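Local coordinates for protein thioredoxin reductase (Streptomyces clavuligerus, PDB 4NTD) that binds FAD as a flavoenzyme and forms disulfide bonds in natural products, among them that of holomycin, at residues A[141-146]-A[255-260]; A[152-157]-A[233-238]; A[182-187]-A[203-208]. All blocks are in the same frame, centred on the assembly; numbering follows the deposited sequence.

Contact 1. Residues A[141-146]-A[255-260]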
# COMPACT_ATOMS: atom_id res chain seq x y z
N LEU A 141 -13.09 7.06 6.95
CA LEU A 141 -13.71 6.99 8.27
C LEU A 141 -13.89 8.38 8.86
O LEU A 141 -13.22 9.33 8.44
CB LEU A 141 -12.88 6.10 9.21
CG LEU A 141 -11.49 6.57 9.69
CD1 LEU A 141 -11.57 7.58 10.82
CD2 LEU A 141 -10.66 5.37 10.13
N ARG A 142 -14.80 8.47 9.83
CA ARG A 142 -15.10 9.71 10.55
C ARG A 142 -14.46 9.68 11.93
O ARG A 142 -14.61 8.69 12.65
CB ARG A 142 -16.62 9.87 10.72
CG ARG A 142 -17.39 9.98 9.41
CD ARG A 142 -18.84 10.36 9.63
NE ARG A 142 -19.45 10.83 8.39
CZ ARG A 142 -20.45 10.23 7.75
NH1 ARG A 142 -20.98 9.12 8.24
NH2 ARG A 142 -20.92 10.75 6.62
N ASP A 143 -13.77 10.76 12.29
CA ASP A 143 -13.22 10.92 13.64
C ASP A 143 -14.26 11.61 14.51
O ASP A 143 -14.58 12.78 14.29
CB ASP A 143 -11.95 11.77 13.62
CG ASP A 143 -10.82 11.11 12.87
OD1 ASP A 143 -10.55 11.52 11.72
OD2 ASP A 143 -10.19 10.19 13.42
N GLU A 144 -14.80 10.89 15.49
CA GLU A 144 -15.73 11.49 16.44
C GLU A 144 -14.93 12.00 17.63
O GLU A 144 -14.34 11.22 18.38
CB GLU A 144 -16.79 10.48 16.88
CG GLU A 144 -17.68 10.03 15.74
CD GLU A 144 -18.82 9.13 16.19
OE1 GLU A 144 -18.93 8.84 17.39
OE2 GLU A 144 -19.62 8.72 15.32
N LEU A 145 -14.90 13.32 17.79
CA LEU A 145 -14.05 13.98 18.77
C LEU A 145 -14.80 14.24 20.07
O LEU A 145 -16.03 14.34 20.06
CB LEU A 145 -13.53 15.31 18.20
CG LEU A 145 -12.77 15.23 16.87
CD1 LEU A 145 -12.43 16.62 16.37
CD2 LEU A 145 -11.51 14.38 17.01
N PRO A 146 -14.06 14.36 21.19
CA PRO A 146 -14.72 14.65 22.46
C PRO A 146 -15.33 16.05 22.49
O PRO A 146 -14.75 16.99 21.96
CB PRO A 146 -13.59 14.52 23.49
CG PRO A 146 -12.32 14.65 22.72
CD PRO A 146 -12.61 14.18 21.33
N VAL A 255 -5.63 13.34 21.12
CA VAL A 255 -6.76 12.51 21.53
C VAL A 255 -6.79 11.26 20.67
O VAL A 255 -6.19 11.23 19.59
CB VAL A 255 -8.11 13.25 21.39
CG1 VAL A 255 -8.14 14.48 22.28
CG2 VAL A 255 -8.39 13.65 19.94
N VAL A 256 -7.46 10.22 21.15
CA VAL A 256 -7.82 9.07 20.33
C VAL A 256 -9.31 9.19 20.05
O VAL A 256 -10.13 8.89 20.91
CB VAL A 256 -7.51 7.73 21.04
CG1 VAL A 256 -7.89 6.56 20.14
CG2 VAL A 256 -6.04 7.66 21.41
N PRO A 257 -9.68 9.65 18.84
CA PRO A 257 -11.10 9.75 18.52
C PRO A 257 -11.77 8.39 18.44
O PRO A 257 -11.09 7.37 18.31
CB PRO A 257 -11.11 10.40 17.13
CG PRO A 257 -9.75 10.96 16.92
CD PRO A 257 -8.83 10.09 17.71
N ARG A 258 -13.10 8.37 18.55
CA ARG A 258 -13.86 7.18 18.17
C ARG A 258 -13.89 7.18 16.65
O ARG A 258 -14.49 8.06 16.03
CB ARG A 258 -15.28 7.18 18.74
CG ARG A 258 -16.11 5.98 18.27
CD ARG A 258 -17.48 5.89 18.94
NE ARG A 258 -18.31 4.87 18.30
CZ ARG A 258 -19.42 5.13 17.62
NH1 ARG A 258 -19.86 6.37 17.50
NH2 ARG A 258 -20.10 4.13 17.07
N MET A 259 -13.22 6.20 16.04
CA MET A 259 -13.09 6.15 14.59
C MET A 259 -14.14 5.24 13.99
O MET A 259 -14.12 4.03 14.22
CB MET A 259 -11.69 5.69 14.20
CG MET A 259 -10.63 6.73 14.51
SD MET A 259 -8.97 6.07 14.34
CE MET A 259 -8.28 6.66 15.87
N VAL A 260 -15.04 5.83 13.21
CA VAL A 260 -16.19 5.13 12.67
C VAL A 260 -16.08 5.06 11.15
O VAL A 260 -16.18 6.09 10.47
CB VAL A 260 -17.50 5.84 13.08
CG1 VAL A 260 -18.70 5.03 12.62
CG2 VAL A 260 -17.54 6.05 14.59
O HOH W 1 -18.81 7.09 9.96
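Arg142 and Val260 face each other as a hydrogen-bonded antiparallel pair: Arg142 N reaches Val260 O at 2.8 Å, Val260 N returns to Arg142 O at 2.9 Å, and both bonds are nearly straight. Glu144 and Arg258 repeat the exchange, with 2.9 Å from Glu144 N to Arg258 O and a longer, more bent bond of 3.1 Å from Arg258 N to Glu144 O. Val260 O accepts a second hydrogen bond, from a water. Beyond the backbone, Glu144 OE1 meets Arg258 NH1 in a salt bridge, their flat groups 70° apart; Arg258 has two conformers, so this bridge is doubtful as a constant feature. Asp143 points to the other face of the ribbon, where OD2 lies 3.6 Å from Pro257 CG while OD1 is held by a salt bridge from Arg65, a residue that binds FAD and glutathione. Pro257, which has no N-H to satisfy, suits the place where pairing ends, and Leu145 CD2 packs on its CG at 3.8 Å. Such a two-stranded antiparallel ribbon is characteristic of the link between the FAD and pyridine-nucleotide domains in the thioredoxin reductase family, here with Asp143 touching the flavin cofactor.

Contact 2. Residues A[152-157]-A[233-238]; sequences RERWGK and EDDRLR
Arg154 reaches from the end of helix 151-154 to Asp235, its NH1 bonding Asp235 OD2 at 2.9 Å in a salt bridge. The acceptor lies in the guanidinium plane, at its edge, but NH1 stands above the carboxylate plane, and the two flat groups are turned 85° apart. A weak second bond runs from Arg154 NH2 to the backbone Asp235 O. The arginine is folded: CD and NE are both turned back (chi2 -49°, chi3 -59°), which keeps the head close to the helix. Its faces are covered, one by Lys157 CD, 3.9 Å above the plane, the other by the backbone at Arg236, whose CA lies 3.6 Å from Arg154 NH2. Asp235 belongs to the two-residue turn of a beta hairpin joining strands 227-233 and 236-242; positive phi at Asp234 and Asp235 gives it the form of a type I' turn, a conformation that aspartate tolerates well. The hairpin is part of the three-stranded antiparallel sheet that accompanies the parallel sheet of the pyridine-nucleotide domain in this family. Asp158 is the other anchor of the arginine, forming a salt bridge to NE through OD2 while OD1 accepts from the backbone N of Leu237. An alanine in place of this arginine would probably take from Asp158 and Asp235 the guanidinium they share, leaving Asp235 only the more distant Lys157 among the groups described. Lys157 NZ, 4.2 Å from Asp235 OD2, would probably add to the positive field there, and Leu237 packs its buried side chain on Leu230.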
# COMPACT_ATOMS: atom_id res chain seq x y z
N ARG A 152 -12.89 21.12 18.49
CA ARG A 152 -13.28 21.27 17.08
C ARG A 152 -12.46 22.32 16.35
O ARG A 152 -12.02 22.09 15.22
CB ARG A 152 -14.77 21.64 16.95
CG ARG A 152 -15.72 20.46 16.85
CD ARG A 152 -17.02 20.84 16.16
NE ARG A 152 -17.70 21.96 16.82
CZ ARG A 152 -17.69 23.23 16.42
NH1 ARG A 152 -17.03 23.61 15.33
NH2 ARG A 152 -18.36 24.14 17.12
N GLU A 153 -12.25 23.46 17.01
CA GLU A 153 -11.56 24.58 16.40
C GLU A 153 -10.09 24.26 16.10
O GLU A 153 -9.56 24.68 15.07
CB GLU A 153 -11.67 25.82 17.31
CG GLU A 153 -13.08 26.39 17.40
CD GLU A 153 -13.96 25.70 18.43
OE1 GLU A 153 -13.49 24.74 19.08
OE2 GLU A 153 -15.13 26.12 18.59
N ARG A 154 -9.45 23.51 16.99
CA ARG A 154 -8.02 23.23 16.88
C ARG A 154 -7.66 21.91 16.20
O ARG A 154 -6.48 21.64 15.97
CB ARG A 154 -7.37 23.30 18.27
CG ARG A 154 -7.61 24.62 19.01
CD ARG A 154 -7.31 25.86 18.18
NE ARG A 154 -5.92 25.90 17.71
CZ ARG A 154 -5.42 26.86 16.93
NH1 ARG A 154 -6.18 27.87 16.51
NH2 ARG A 154 -4.15 26.81 16.56
N TRP A 155 -8.67 21.09 15.88
CA TRP A 155 -8.47 19.80 15.20
C TRP A 155 -7.66 19.97 13.92
O TRP A 155 -8.00 20.78 13.05
CB TRP A 155 -9.83 19.16 14.91
CG TRP A 155 -9.82 17.86 14.13
CD1 TRP A 155 -10.39 17.64 12.91
CD2 TRP A 155 -9.25 16.61 14.53
NE1 TRP A 155 -10.21 16.34 12.52
CE2 TRP A 155 -9.51 15.68 13.50
CE3 TRP A 155 -8.54 16.18 15.66
CZ2 TRP A 155 -9.09 14.35 13.56
CZ3 TRP A 155 -8.12 14.85 15.72
CH2 TRP A 155 -8.40 13.95 14.68
N GLY A 156 -6.56 19.21 13.81
CA GLY A 156 -5.68 19.27 12.64
C GLY A 156 -4.58 20.32 12.72
O GLY A 156 -3.67 20.32 11.88
N LYS A 157 -4.66 21.21 13.71
CA LYS A 157 -3.65 22.24 13.92
C LYS A 157 -2.77 21.86 15.11
O LYS A 157 -1.61 21.48 14.92
CB LYS A 157 -4.32 23.60 14.14
CG LYS A 157 -5.11 24.10 12.94
CD LYS A 157 -5.82 25.41 13.24
CE LYS A 157 -6.69 25.85 12.07
NZ LYS A 157 -7.03 27.30 12.16
N GLU A 233 -4.96 31.16 22.54
CA GLU A 233 -4.67 32.60 22.51
C GLU A 233 -3.80 32.93 21.30
O GLU A 233 -2.80 32.26 21.04
CB GLU A 233 -3.97 33.03 23.80
CG GLU A 233 -4.81 32.86 25.06
CD GLU A 233 -4.06 33.20 26.34
OE1 GLU A 233 -2.92 33.70 26.26
OE2 GLU A 233 -4.62 32.96 27.43
N ASP A 234 -4.19 33.97 20.56
CA ASP A 234 -3.50 34.39 19.34
C ASP A 234 -3.34 33.24 18.33
O ASP A 234 -2.26 33.05 17.76
CB ASP A 234 -2.14 35.03 19.66
CG ASP A 234 -2.26 36.25 20.56
OD1 ASP A 234 -3.36 36.84 20.64
OD2 ASP A 234 -1.24 36.64 21.17
N ASP A 235 -4.42 32.49 18.14
CA ASP A 235 -4.48 31.40 17.16
C ASP A 235 -3.49 30.26 17.41
O ASP A 235 -3.01 29.62 16.48
CB ASP A 235 -4.30 31.95 15.73
CG ASP A 235 -4.78 30.98 14.66
OD1 ASP A 235 -4.15 30.93 13.58
OD2 ASP A 235 -5.77 30.26 14.90
N ARG A 236 -3.18 30.01 18.68
CA ARG A 236 -2.41 28.82 19.05
C ARG A 236 -2.80 28.30 20.42
O ARG A 236 -3.11 29.08 21.34
CB ARG A 236 -0.89 29.04 18.96
CG ARG A 236 -0.40 30.46 19.23
CD ARG A 236 0.86 30.76 18.42
NE ARG A 236 1.97 29.88 18.78
CZ ARG A 236 3.06 30.25 19.46
NH1 ARG A 236 3.23 31.50 19.88
NH2 ARG A 236 4.00 29.34 19.72
N LEU A 237 -2.81 26.98 20.54
CA LEU A 237 -3.09 26.31 21.80
C LEU A 237 -2.03 26.67 22.84
O LEU A 237 -0.83 26.60 22.55
CB LEU A 237 -3.12 24.80 21.59
CG LEU A 237 -3.37 23.95 22.84
CD1 LEU A 237 -4.83 24.02 23.25
CD2 LEU A 237 -2.96 22.51 22.61
N ARG A 238 -2.48 27.05 24.03
CA ARG A 238 -1.60 27.41 25.14
C ARG A 238 -1.63 26.40 26.27
O ARG A 238 -0.67 26.30 27.04
CB ARG A 238 -1.99 28.78 25.70
CG ARG A 238 -2.04 29.89 24.66
CD ARG A 238 -0.71 30.07 23.95
NE ARG A 238 -0.72 31.21 23.05
CZ ARG A 238 0.35 31.70 22.44
NH1 ARG A 238 1.55 31.15 22.61
NH2 ARG A 238 0.23 32.75 21.64

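Contact 3. Residues A[182-187]-A[203-208]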
# COMPACT_ATOMS: atom_id res chain seq x y z
N PRO A 182 -10.64 4.82 25.78
CA PRO A 182 -9.88 3.72 26.39
C PRO A 182 -8.46 3.56 25.84
O PRO A 182 -7.63 2.91 26.48
CB PRO A 182 -10.71 2.48 26.04
CG PRO A 182 -12.08 2.98 25.73
CD PRO A 182 -11.90 4.36 25.17
N GLY A 183 -8.18 4.13 24.67
CA GLY A 183 -6.84 4.07 24.08
C GLY A 183 -5.88 5.15 24.54
O GLY A 183 -4.72 5.16 24.12
N ALA A 184 -6.33 6.05 25.42
CA ALA A 184 -5.53 7.21 25.82
C ALA A 184 -4.21 6.86 26.52
O ALA A 184 -3.20 7.52 26.29
CB ALA A 184 -6.36 8.14 26.70
N VAL A 185 -4.22 5.83 27.38
CA VAL A 185 -3.01 5.43 28.09
C VAL A 185 -1.94 4.96 27.10
O VAL A 185 -0.81 5.45 27.14
CB VAL A 185 -3.28 4.32 29.14
CG1 VAL A 185 -1.98 3.77 29.71
CG2 VAL A 185 -4.14 4.87 30.27
N ARG A 186 -2.30 4.03 26.22
CA ARG A 186 -1.37 3.54 25.20
C ARG A 186 -0.89 4.68 24.29
O ARG A 186 0.26 4.69 23.86
CB ARG A 186 -1.99 2.41 24.38
CG ARG A 186 -2.08 1.08 25.13
CD ARG A 186 -2.57 -0.06 24.24
NE ARG A 186 -1.51 -1.03 23.95
CZ ARG A 186 -0.66 -0.98 22.92
NH1 ARG A 186 -0.70 0.02 22.03
NH2 ARG A 186 0.25 -1.93 22.77
N HIS A 187 -1.78 5.64 24.02
CA HIS A 187 -1.43 6.78 23.18
C HIS A 187 -0.36 7.67 23.82
O HIS A 187 0.56 8.13 23.14
CB HIS A 187 -2.67 7.61 22.83
CG HIS A 187 -2.64 8.20 21.46
ND1 HIS A 187 -2.51 7.42 20.32
CD2 HIS A 187 -2.73 9.48 21.03
CE1 HIS A 187 -2.52 8.20 19.26
NE2 HIS A 187 -2.65 9.45 19.66
N HIS A 203 -9.03 12.77 33.19
CA HIS A 203 -10.42 13.08 32.81
C HIS A 203 -11.40 12.00 33.30
O HIS A 203 -12.37 11.67 32.62
CB HIS A 203 -10.50 13.24 31.28
CG HIS A 203 -11.76 13.88 30.79
ND1 HIS A 203 -12.16 15.13 31.22
CD2 HIS A 203 -12.68 13.48 29.89
CE1 HIS A 203 -13.29 15.45 30.62
NE2 HIS A 203 -13.63 14.47 29.81
N GLY A 204 -11.13 11.44 34.48
CA GLY A 204 -11.97 10.37 35.04
C GLY A 204 -11.92 9.03 34.32
O GLY A 204 -12.78 8.18 34.56
N LEU A 205 -10.95 8.84 33.44
CA LEU A 205 -10.72 7.55 32.79
C LEU A 205 -10.29 6.52 33.84
O LEU A 205 -9.43 6.82 34.67
CB LEU A 205 -9.63 7.68 31.72
CG LEU A 205 -9.36 6.51 30.78
CD1 LEU A 205 -10.58 6.23 29.90
CD2 LEU A 205 -8.15 6.84 29.92
N GLU A 206 -10.87 5.33 33.79
CA GLU A 206 -10.50 4.26 34.72
C GLU A 206 -9.13 3.70 34.34
O GLU A 206 -8.96 3.16 33.25
CB GLU A 206 -11.54 3.13 34.69
CG GLU A 206 -12.96 3.53 35.08
CD GLU A 206 -13.18 3.65 36.58
OE1 GLU A 206 -12.19 3.72 37.34
OE2 GLU A 206 -14.36 3.68 36.99
N LEU A 207 -8.16 3.86 35.24
CA LEU A 207 -6.81 3.33 35.04
C LEU A 207 -6.63 2.03 35.83
O LEU A 207 -7.07 1.94 36.98
CB LEU A 207 -5.76 4.34 35.50
CG LEU A 207 -5.13 5.31 34.48
CD1 LEU A 207 -6.06 5.66 33.33
CD2 LEU A 207 -4.66 6.57 35.21
N THR A 208 -5.99 1.05 35.21
CA THR A 208 -5.65 -0.20 35.88
C THR A 208 -4.29 -0.07 36.56
O THR A 208 -3.57 0.91 36.35
CB THR A 208 -5.59 -1.38 34.89
OG1 THR A 208 -4.51 -1.18 33.97
CG2 THR A 208 -6.90 -1.50 34.12
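Leu205 extends its side chain toward Ala184 and Val185 at the start of helix 184-191, and it supplies most of the loop's share of this largely apolar contact. From CB, which heads for the helix but touches nothing across the contact, the chain runs on to CG, set anti to the backbone N (chi1 -171°). Leu205 CG is still 5.3 Å from Ala184 CB, so the two methyls do the touching. CD1 comes 4.4 Å from Pro182 N, a loose approach at the turn before the helix. CD2 goes deeper, lying 3.9 Å from Ala184 CB and 4.5 Å from Val185 CG2. The small side chain of Ala184 suits this spot, since its methyl is already within van der Waals distance of the leucine tip. Two residues on, Leu207 adds a second leucine: its CD1 meets Val185 CG2 at 3.7 Å, the two side chains crossing at a slant, and also lies 4.2 Å from CD2 of Leu205. Val185 CG2 thus has both leucine tips as neighbours, while the valine also packs on Asp211 and Leu215 of helix 209-217. Backbone needs are met separately. His187 N bonds Gly183 O at 3.0 Å in the first turn of helix 184-191, His203 and Gly204 both have positive phi, which glycine accepts readily, and Thr208 caps the start of helix 209-217 with its side chain. The contact thus joins the helix that follows strand 175-178 to the loop that follows the adjacent parallel strand 198-201, within a Rossmann-like beta-alpha-beta arrangement; helix 209-217 flanks Val185, and beyond the contact His187, farther along its own helix, bonds His161 and touches glutathione.

Contact 1 lies nearest the middle of the chain, about 12 Å from its centre, and its chemistry is that of backbone pairing and charges beside the cofactor. Contacts 2 and 3 lie about 23 and 24 Å out and do not touch each other; one rests on a salt-bridged arginine, the other on aliphatic methyls alone. All three are only partly buried. Contact 1 meets both of the others: Trp155 of the 152-157 segment packs on Leu145 and Pro257, and Val256 lies against the His187 ring. The elements joined differ: a linking ribbon in contact 1, a helix end with a hairpin in contact 2, and a helix start with a loop in contact 3.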